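Local atomic coordinates of protein 1d10 (Caenorhabditis elegans, PDB entry 1T9F), a protein that is of unknown function but carries MIR repeats in a beta-trefoil fold and a signal sequence, consistent with a secretory-pathway relative of the SDF2 proteins. Residues Arg23-Asp28 and Ser39-Lys44; Ser35-Val40 and His99-Ala104; Thr84-His89 and Asp115-Ile120. All coordinates share one frame; numbering follows the deposited sequence.

Interaction 1 of 3, residues Arg23-Asp28 and Ser39-Lys44; sequences RLHSHD and SVTAVK
R23 and V43 hold each other by both backbone groups: R23 N donates to V43 O at 2.9 Å, and V43 N returns to R23 O at 2.8 Å. Two residues along, H25 and T41 do the same. The bond from H25 N to T41 O is short, 2.7 Å, but bent at the hydrogen, whereas the one from T41 N to H25 O is much straighter. L24 and A42 form the non-hydrogen-bonded pair between them, where A42 CA-H leans on the carbonyl oxygen of R23. The strand axes run at 137°, an antiparallel pair with a strong twist.

Polar side chains take over at the far end. H27 has its CG between the backbone N and the carbonyl carbon (chi1 37°), and from there the ring edge points at S39: NE2 donates to S39 OG at 3.0 Å, close to the ring plane. That same hydroxyl also bonds to the carbonyl of V29. S26 OG lies 2.9 Å from S39 O, but Q38 OE1 is within reach of the same single proton. T41 OG1 finds its partner in Q157.

The apolar contacts split between the two faces of the sheet. On the face with R23, H25 and T41, V43 packs on one face of the H25 imidazole: CG1 sits over the ring, 3.8 Å from its centroid and 17° off the normal, and CG2 lies 3.7 Å from H25 CD2. On the other face L24 CD1 meets V40 CG1 at 3.7 Å, with V160 of strand 158-163 against both residues. Three such hairpins capping one end of a six-stranded barrel make the beta-trefoil fold, and this is the first of them in the chain.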
loop_
_atom_site.group_PDB
_atom_site.type_symbol
_atom_site.label_atom_id
_atom_site.label_comp_id
_atom_site.label_asym_id
_atom_site.label_seq_id
_atom_site.Cartn_x
_atom_site.Cartn_y
_atom_site.Cartn_z
ATOM N N ARG A 23 2.146 9.894 3.377
ATOM C CA ARG A 23 1.798 9.203 2.137
ATOM C C ARG A 23 2.603 7.934 1.922
ATOM O O ARG A 23 3.817 7.925 2.140
ATOM C CB ARG A 23 2.013 10.115 0.928
ATOM C CG ARG A 23 1.045 11.269 0.825
ATOM C CD ARG A 23 1.490 12.449 1.663
ATOM N NE ARG A 23 0.450 13.470 1.753
ATOM C CZ ARG A 23 -0.038 14.142 0.718
ATOM N NH1 ARG A 23 0.420 13.913 -0.508
ATOM N NH2 ARG A 23 -0.989 15.046 0.911
ATOM N N LEU A 24 1.926 6.870 1.487
ATOM C CA LEU A 24 2.596 5.591 1.221
ATOM C C LEU A 24 3.688 5.921 0.223
ATOM O O LEU A 24 3.454 6.660 -0.747
ATOM C CB LEU A 24 1.617 4.568 0.645
ATOM C CG LEU A 24 2.167 3.138 0.572
ATOM C CD1 LEU A 24 2.571 2.670 1.950
ATOM C CD2 LEU A 24 1.112 2.215 -0.011
ATOM N N HIS A 25 4.865 5.337 0.417
ATOM C CA HIS A 25 6.001 5.729 -0.407
ATOM C C HIS A 25 7.030 4.619 -0.607
ATOM O O HIS A 25 7.120 3.673 0.188
ATOM C CB HIS A 25 6.631 6.928 0.326
ATOM C CG HIS A 25 7.779 7.589 -0.378
ATOM N ND1 HIS A 25 9.085 7.188 -0.209
ATOM C CD2 HIS A 25 7.823 8.694 -1.162
ATOM C CE1 HIS A 25 9.887 8.018 -0.855
ATOM N NE2 HIS A 25 9.145 8.941 -1.440
ATOM N N SER A 26 7.787 4.722 -1.688
ATOM C CA SER A 26 8.858 3.771 -1.924
ATOM C C SER A 26 10.001 4.489 -2.622
ATOM O O SER A 26 9.867 5.650 -3.007
ATOM C CB SER A 26 8.398 2.574 -2.734
ATOM O OG SER A 26 9.340 1.523 -2.565
ATOM N N HIS A 27 11.117 3.793 -2.797
ATOM C CA HIS A 27 12.297 4.410 -3.386
ATOM C C HIS A 27 13.350 3.333 -3.595
ATOM O O HIS A 27 13.102 2.169 -3.307
ATOM C CB HIS A 27 12.795 5.465 -2.407
ATOM C CG HIS A 27 12.642 5.051 -0.976
ATOM N ND1 HIS A 27 12.578 5.953 0.063
ATOM C CD2 HIS A 27 12.538 3.822 -0.412
ATOM C CE1 HIS A 27 12.444 5.299 1.204
ATOM N NE2 HIS A 27 12.417 4.005 0.943
ATOM N N ASP A 28 14.524 3.719 -4.081
ATOM C CA ASP A 28 15.589 2.755 -4.338
ATOM C C ASP A 28 16.424 2.483 -3.094
ATOM O O ASP A 28 17.657 2.461 -3.152
ATOM C CB ASP A 28 16.503 3.261 -5.462
ATOM C CG ASP A 28 17.270 2.137 -6.138
ATOM O OD1 ASP A 28 17.710 1.205 -5.430
ATOM O OD2 ASP A 28 17.439 2.188 -7.376
ATOM N N SER A 39 12.478 -1.264 0.349
ATOM C CA SER A 39 11.639 -0.839 1.458
ATOM C C SER A 39 10.413 -0.021 1.041
ATOM O O SER A 39 10.340 0.509 -0.072
ATOM C CB SER A 39 12.456 -0.017 2.452
ATOM O OG SER A 39 12.873 1.211 1.883
ATOM N N VAL A 40 9.458 0.069 1.964
ATOM C CA VAL A 40 8.230 0.834 1.773
ATOM C C VAL A 40 8.064 1.660 3.036
ATOM O O VAL A 40 8.202 1.142 4.141
ATOM C CB VAL A 40 6.997 -0.082 1.628
ATOM C CG1 VAL A 40 5.716 0.757 1.649
ATOM C CG2 VAL A 40 7.089 -0.874 0.331
ATOM N N THR A 41 7.779 2.945 2.878
ATOM C CA THR A 41 7.601 3.826 4.027
ATOM C C THR A 41 6.407 4.745 3.808
ATOM O O THR A 41 5.653 4.592 2.844
ATOM C CB THR A 41 8.827 4.738 4.222
ATOM O OG1 THR A 41 8.861 5.708 3.161
ATOM C CG2 THR A 41 10.123 3.916 4.202
ATOM N N ALA A 42 6.243 5.701 4.719
ATOM C CA ALA A 42 5.190 6.697 4.613
ATOM C C ALA A 42 5.901 8.019 4.868
ATOM O O ALA A 42 6.618 8.163 5.863
ATOM C CB ALA A 42 4.106 6.459 5.648
ATOM N N VAL A 43 5.699 8.983 3.976
ATOM C CA VAL A 43 6.367 10.272 4.094
ATOM C C VAL A 43 5.478 11.478 4.378
ATOM O O VAL A 43 4.391 11.613 3.823
ATOM C CB VAL A 43 7.167 10.570 2.811
ATOM C CG1 VAL A 43 8.266 9.531 2.645
ATOM C CG2 VAL A 43 6.235 10.540 1.599
ATOM N N LYS A 44 5.969 12.353 5.248
ATOM C CA LYS A 44 5.280 13.586 5.598
ATOM C C LYS A 44 5.889 14.620 4.656
ATOM O O LYS A 44 6.504 15.595 5.077
ATOM C CB LYS A 44 5.549 13.935 7.070
ATOM C CG LYS A 44 5.177 15.353 7.492
ATOM C CD LYS A 44 3.753 15.732 7.113
ATOM C CE LYS A 44 3.451 17.175 7.518
ATOM N NZ LYS A 44 4.423 18.147 6.924
#

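Interaction 2 of 3, residues Ser35-Val40 and His99-Ala104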
loop_
_atom_site.group_PDB
_atom_site.type_symbol
_atom_site.label_atom_id
_atom_site.label_comp_id
_atom_site.label_asym_id
_atom_site.label_seq_id
_atom_site.Cartn_x
_atom_site.Cartn_y
_atom_site.Cartn_z
ATOM N N SER A 35 13.738 -9.531 4.221
ATOM C CA SER A 35 13.945 -10.121 2.903
ATOM C C SER A 35 15.038 -9.378 2.154
ATOM O O SER A 35 15.561 -9.865 1.153
ATOM C CB SER A 35 12.651 -10.052 2.087
ATOM O OG SER A 35 12.345 -8.708 1.736
ATOM N N GLY A 36 15.377 -8.191 2.641
ATOM C CA GLY A 36 16.393 -7.399 1.981
ATOM C C GLY A 36 15.864 -6.819 0.681
ATOM O O GLY A 36 16.639 -6.401 -0.180
ATOM N N GLN A 37 14.543 -6.803 0.526
ATOM C CA GLN A 37 13.928 -6.252 -0.680
ATOM C C GLN A 37 13.751 -4.741 -0.519
ATOM O O GLN A 37 14.018 -4.193 0.545
ATOM C CB GLN A 37 12.567 -6.905 -0.934
ATOM C CG GLN A 37 12.629 -8.409 -1.100
ATOM C CD GLN A 37 11.265 -9.021 -1.346
ATOM O OE1 GLN A 37 10.267 -8.581 -0.785
ATOM N NE2 GLN A 37 11.221 -10.058 -2.176
ATOM N N GLN A 38 13.292 -4.080 -1.576
ATOM C CA GLN A 38 13.085 -2.634 -1.560
ATOM C C GLN A 38 12.114 -2.263 -0.449
ATOM O O GLN A 38 11.054 -2.868 -0.321
ATOM C CB GLN A 38 12.527 -2.175 -2.904
ATOM C CG GLN A 38 12.580 -0.681 -3.119
ATOM C CD GLN A 38 12.108 -0.295 -4.498
ATOM O OE1 GLN A 38 10.992 0.212 -4.674
ATOM N NE2 GLN A 38 12.944 -0.550 -5.494
ATOM N N SER A 39 12.478 -1.264 0.349
ATOM C CA SER A 39 11.639 -0.839 1.458
ATOM C C SER A 39 10.413 -0.021 1.041
ATOM O O SER A 39 10.340 0.509 -0.072
ATOM C CB SER A 39 12.456 -0.017 2.452
ATOM O OG SER A 39 12.873 1.211 1.883
ATOM N N VAL A 40 9.458 0.069 1.964
ATOM C CA VAL A 40 8.230 0.834 1.773
ATOM C C VAL A 40 8.064 1.660 3.036
ATOM O O VAL A 40 8.202 1.142 4.141
ATOM C CB VAL A 40 6.997 -0.082 1.628
ATOM C CG1 VAL A 40 5.716 0.757 1.649
ATOM C CG2 VAL A 40 7.089 -0.874 0.331
ATOM N N HIS A 99 6.015 -7.224 14.169
ATOM C CA HIS A 99 5.225 -7.101 12.962
ATOM C C HIS A 99 5.855 -7.692 11.715
ATOM O O HIS A 99 7.052 -7.986 11.668
ATOM C CB HIS A 99 4.849 -5.635 12.728
ATOM C CG HIS A 99 3.915 -5.089 13.763
ATOM N ND1 HIS A 99 2.810 -5.786 14.204
ATOM C CD2 HIS A 99 3.909 -3.913 14.432
ATOM C CE1 HIS A 99 2.162 -5.063 15.100
ATOM N NE2 HIS A 99 2.809 -3.921 15.257
ATOM N N GLN A 100 5.009 -7.860 10.708
ATOM C CA GLN A 100 5.382 -8.431 9.428
ATOM C C GLN A 100 5.915 -7.347 8.494
ATOM O O GLN A 100 5.438 -6.210 8.506
ATOM C CB GLN A 100 4.146 -9.103 8.841
ATOM C CG GLN A 100 4.330 -9.855 7.547
ATOM C CD GLN A 100 3.063 -10.590 7.166
ATOM O OE1 GLN A 100 2.685 -11.570 7.814
ATOM N NE2 GLN A 100 2.383 -10.110 6.132
ATOM N N GLU A 101 6.909 -7.711 7.691
ATOM C CA GLU A 101 7.538 -6.793 6.749
ATOM C C GLU A 101 6.649 -6.502 5.546
ATOM O O GLU A 101 5.914 -7.369 5.073
ATOM C CB GLU A 101 8.859 -7.384 6.241
ATOM C CG GLU A 101 9.718 -6.437 5.412
ATOM C CD GLU A 101 10.767 -7.170 4.575
ATOM O OE1 GLU A 101 10.435 -7.626 3.458
ATOM O OE2 GLU A 101 11.921 -7.301 5.036
ATOM N N VAL A 102 6.723 -5.266 5.062
ATOM C CA VAL A 102 5.978 -4.854 3.883
ATOM C C VAL A 102 7.039 -4.288 2.948
ATOM O O VAL A 102 7.806 -3.418 3.332
ATOM C CB VAL A 102 4.919 -3.786 4.219
ATOM C CG1 VAL A 102 4.340 -3.208 2.935
ATOM C CG2 VAL A 102 3.800 -4.418 5.044
ATOM N N SER A 103 7.088 -4.786 1.722
ATOM C CA SER A 103 8.107 -4.340 0.780
ATOM C C SER A 103 7.542 -4.007 -0.586
ATOM O O SER A 103 6.344 -4.154 -0.827
ATOM C CB SER A 103 9.161 -5.440 0.638
ATOM O OG SER A 103 8.555 -6.641 0.167
ATOM N N ALA A 104 8.417 -3.534 -1.470
ATOM C CA ALA A 104 8.060 -3.217 -2.848
ATOM C C ALA A 104 8.829 -4.302 -3.603
ATOM O O ALA A 104 10.062 -4.300 -3.623
ATOM C CB ALA A 104 8.562 -1.842 -3.227
HETATM O O HOH W 1 12.349 -5.467 -4.592
#
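E101 reaches out of its strand to hold a loop by the backbone: its chain is extended beyond CG, with CG anti to the backbone N (chi1 -171°), and OE2 takes the N-H of S35 on its syn side at 3.0 Å, nearly straight at 163°. The hydroxyl of S35 also comes up to OE1, though its place in the model is doubtful. The firmer partner of OE1 is H89 NE2, on strand 85-89.

Further in, S103 OG donates to Q37 OE1 at 2.8 Å. Backbone pairing then begins, loosely, with A104 N on Q38 O at 3.0 Å. A water adds a link, donating to A104 O at 2.7 Å and weakly accepting from Q38 N. On the side of the sheet facing V160, V40 CG2 presses on the peptide carbon of S103 at 3.3 Å and touches A104 CB at 4.0 Å, while V40 CB approaches V102 CG1.

An alanine in place of E101 would probably leave S35 N and H89 NE2 without their acceptor and set the loop at S35 free to shift. With only one backbone bond joining the segments directly, much of the grip on this loop falls to side-chain oxygens.

Interaction 3 of 3, residues Thr84-His89 and Asp115-Ile120; sequences TFLHSH and DDWTVI
L86 and W117 meet where the indole of W117, from barrel strand 117-120, reaches hairpin strand 85-89 of the beta-trefoil, in the buried interior about 7 Å, centre to centre, from the middle of the molecule. The indole NE1 donates to L86 O at 3.0 Å. The bond is almost straight, 173° at the hydrogen, and lies in the indole plane, yet it comes from above the carbonyl plane, 69° out of it. L86 O has a second donor in a water 2.9 Å away, which also donates to D115 O at 2.6 Å and so bridges the two backbones.

The side chain of L86 returns to the same indole. With CG anti to the backbone N, it crosses W117 at about a right angle and lays CD2 over one face, 3.9 Å from the centroid of the five-membered ring. S88 CB brushes the indole at CZ2, and L134 of strand 131-136 also packs on W117.

Beside this, H87 ND1 donates to D115 OD1 at 2.6 Å. The oxygen sits in the imidazole plane, but the donor stands above the carboxylate plane, 40° out of it. OD2 is taken by S111 OG and D112 N, so both carboxylate oxygens are engaged. F85 CB sits over the carboxylate plane, 3.6 Å from D115 CG, and the ring of H87 also meets F105.

The indole N-H, L86 O and the D115 carboxylate each find a partner in the interior: the indole N-H fixes how the tryptophan is turned, and the short histidine-carboxylate bond ties down the rotation of the H87 ring.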
loop_
_atom_site.group_PDB
_atom_site.type_symbol
_atom_site.label_atom_id
_atom_site.label_comp_id
_atom_site.label_asym_id
_atom_site.label_seq_id
_atom_site.Cartn_x
_atom_site.Cartn_y
_atom_site.Cartn_z
ATOM N N THR A 84 7.856 -1.803 -9.119
ATOM C CA THR A 84 7.632 -2.872 -8.156
ATOM C C THR A 84 6.169 -2.894 -7.675
ATOM O O THR A 84 5.375 -2.023 -8.039
ATOM C CB THR A 84 8.529 -2.676 -6.931
ATOM O OG1 THR A 84 8.378 -1.334 -6.463
ATOM C CG2 THR A 84 9.996 -2.928 -7.273
ATOM N N PHE A 85 5.828 -3.886 -6.852
ATOM C CA PHE A 85 4.475 -4.008 -6.309
ATOM C C PHE A 85 4.478 -4.068 -4.782
ATOM O O PHE A 85 5.395 -4.625 -4.177
ATOM C CB PHE A 85 3.774 -5.267 -6.853
ATOM C CG PHE A 85 3.209 -5.105 -8.241
ATOM C CD1 PHE A 85 3.969 -5.419 -9.361
ATOM C CD2 PHE A 85 1.914 -4.620 -8.423
ATOM C CE1 PHE A 85 3.454 -5.254 -10.646
ATOM C CE2 PHE A 85 1.390 -4.451 -9.699
ATOM C CZ PHE A 85 2.164 -4.770 -10.818
ATOM N N LEU A 86 3.456 -3.486 -4.155
ATOM C CA LEU A 86 3.355 -3.523 -2.703
ATOM C C LEU A 86 3.297 -5.015 -2.378
ATOM O O LEU A 86 2.412 -5.733 -2.858
ATOM C CB LEU A 86 2.074 -2.840 -2.249
ATOM C CG LEU A 86 1.973 -2.600 -0.751
ATOM C CD1 LEU A 86 3.096 -1.648 -0.307
ATOM C CD2 LEU A 86 0.604 -2.023 -0.433
ATOM N N HIS A 87 4.215 -5.469 -1.540
ATOM C CA HIS A 87 4.331 -6.890 -1.238
ATOM C C HIS A 87 4.449 -7.211 0.242
ATOM O O HIS A 87 4.915 -6.393 1.037
ATOM C CB HIS A 87 5.584 -7.408 -1.951
ATOM C CG HIS A 87 5.712 -8.897 -1.987
ATOM N ND1 HIS A 87 5.203 -9.661 -3.016
ATOM C CD2 HIS A 87 6.357 -9.758 -1.163
ATOM C CE1 HIS A 87 5.537 -10.927 -2.828
ATOM N NE2 HIS A 87 6.238 -11.012 -1.712
ATOM N N SER A 88 4.000 -8.405 0.613
ATOM C CA SER A 88 4.144 -8.849 1.987
ATOM C C SER A 88 4.456 -10.335 2.010
ATOM O O SER A 88 4.302 -11.038 1.006
ATOM C CB SER A 88 2.910 -8.558 2.824
ATOM O OG SER A 88 3.319 -8.429 4.181
ATOM N N HIS A 89 4.895 -10.809 3.165
ATOM C CA HIS A 89 5.301 -12.194 3.301
ATOM C C HIS A 89 5.682 -12.478 4.743
ATOM O O HIS A 89 5.521 -11.622 5.613
ATOM C CB HIS A 89 6.492 -12.440 2.377
ATOM C CG HIS A 89 7.431 -11.275 2.288
ATOM N ND1 HIS A 89 8.374 -11.154 1.292
ATOM C CD2 HIS A 89 7.570 -10.179 3.073
ATOM C CE1 HIS A 89 9.053 -10.033 1.466
ATOM N NE2 HIS A 89 8.584 -9.423 2.539
ATOM N N ASP A 115 1.466 -10.238 -3.841
ATOM C CA ASP A 115 1.190 -8.842 -4.173
ATOM C C ASP A 115 -0.289 -8.471 -4.016
ATOM O O ASP A 115 -0.641 -7.295 -4.142
ATOM C CB ASP A 115 1.606 -8.523 -5.621
ATOM C CG ASP A 115 3.107 -8.674 -5.860
ATOM O OD1 ASP A 115 3.894 -8.426 -4.926
ATOM O OD2 ASP A 115 3.494 -9.021 -7.000
ATOM N N ASP A 116 -1.140 -9.469 -3.747
ATOM C CA ASP A 116 -2.580 -9.241 -3.608
ATOM C C ASP A 116 -3.028 -8.665 -2.262
ATOM O O ASP A 116 -2.672 -9.179 -1.202
ATOM C CB ASP A 116 -3.367 -10.541 -3.852
ATOM C CG ASP A 116 -3.340 -10.995 -5.308
ATOM O OD1 ASP A 116 -3.147 -10.153 -6.216
ATOM O OD2 ASP A 116 -3.534 -12.211 -5.543
ATOM N N TRP A 117 -3.835 -7.610 -2.323
ATOM C CA TRP A 117 -4.372 -6.963 -1.131
ATOM C C TRP A 117 -5.888 -6.814 -1.269
ATOM O O TRP A 117 -6.380 -6.371 -2.308
ATOM C CB TRP A 117 -3.765 -5.571 -0.937
ATOM C CG TRP A 117 -2.282 -5.575 -0.734
ATOM C CD1 TRP A 117 -1.326 -5.655 -1.704
ATOM C CD2 TRP A 117 -1.582 -5.501 0.514
ATOM N NE1 TRP A 117 -0.075 -5.633 -1.141
ATOM C CE2 TRP A 117 -0.199 -5.542 0.218
ATOM C CE3 TRP A 117 -1.985 -5.405 1.849
ATOM C CZ2 TRP A 117 0.782 -5.490 1.210
ATOM C CZ3 TRP A 117 -1.005 -5.352 2.842
ATOM C CH2 TRP A 117 0.363 -5.396 2.514
ATOM N N THR A 118 -6.618 -7.187 -0.223
ATOM C CA THR A 118 -8.068 -7.073 -0.234
ATOM C C THR A 118 -8.438 -5.667 0.192
ATOM O O THR A 118 -7.954 -5.175 1.213
ATOM C CB THR A 118 -8.716 -8.065 0.746
ATOM O OG1 THR A 118 -8.355 -9.398 0.382
ATOM C CG2 THR A 118 -10.236 -7.935 0.708
ATOM N N VAL A 119 -9.277 -5.007 -0.593
ATOM C CA VAL A 119 -9.689 -3.656 -0.255
ATOM C C VAL A 119 -10.845 -3.738 0.732
ATOM O O VAL A 119 -11.878 -4.344 0.447
ATOM C CB VAL A 119 -10.142 -2.868 -1.491
ATOM C CG1 VAL A 119 -10.398 -1.419 -1.113
ATOM C CG2 VAL A 119 -9.072 -2.947 -2.576
ATOM N N ILE A 120 -10.658 -3.140 1.900
ATOM C CA ILE A 120 -11.695 -3.171 2.918
ATOM C C ILE A 120 -12.409 -1.835 3.037
ATOM O O ILE A 120 -11.972 -0.945 3.768
ATOM C CB ILE A 120 -11.114 -3.566 4.294
ATOM C CG1 ILE A 120 -10.444 -4.931 4.195
ATOM C CG2 ILE A 120 -12.224 -3.622 5.347
ATOM C CD1 ILE A 120 -9.798 -5.382 5.472
HETATM O O HOH W 2 0.618 -5.142 -5.024
#

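Overall arrangement
From the N terminus, interaction 1 closes first: 23-28 turns back through ten residues to 39-44, making the first hairpin. Interaction 2 begins in the loop that leads into the same strand, at S35, shares S39 and V40, and spans 58 residues to 99-104, joining that hairpin to the next one. Interaction 3 opens within this span at 84-89 and closes beyond it at 115-120, so 2 and 3 cross, while 1 is finished before 3 begins. Strand 85-89 pairs with 100-105, with S103 O close to H87 N, which links 2 to 3 directly. L24, V40 and L86 touch in the interior. Together the three contacts tie two hairpins to each other and to barrel strand 117-120.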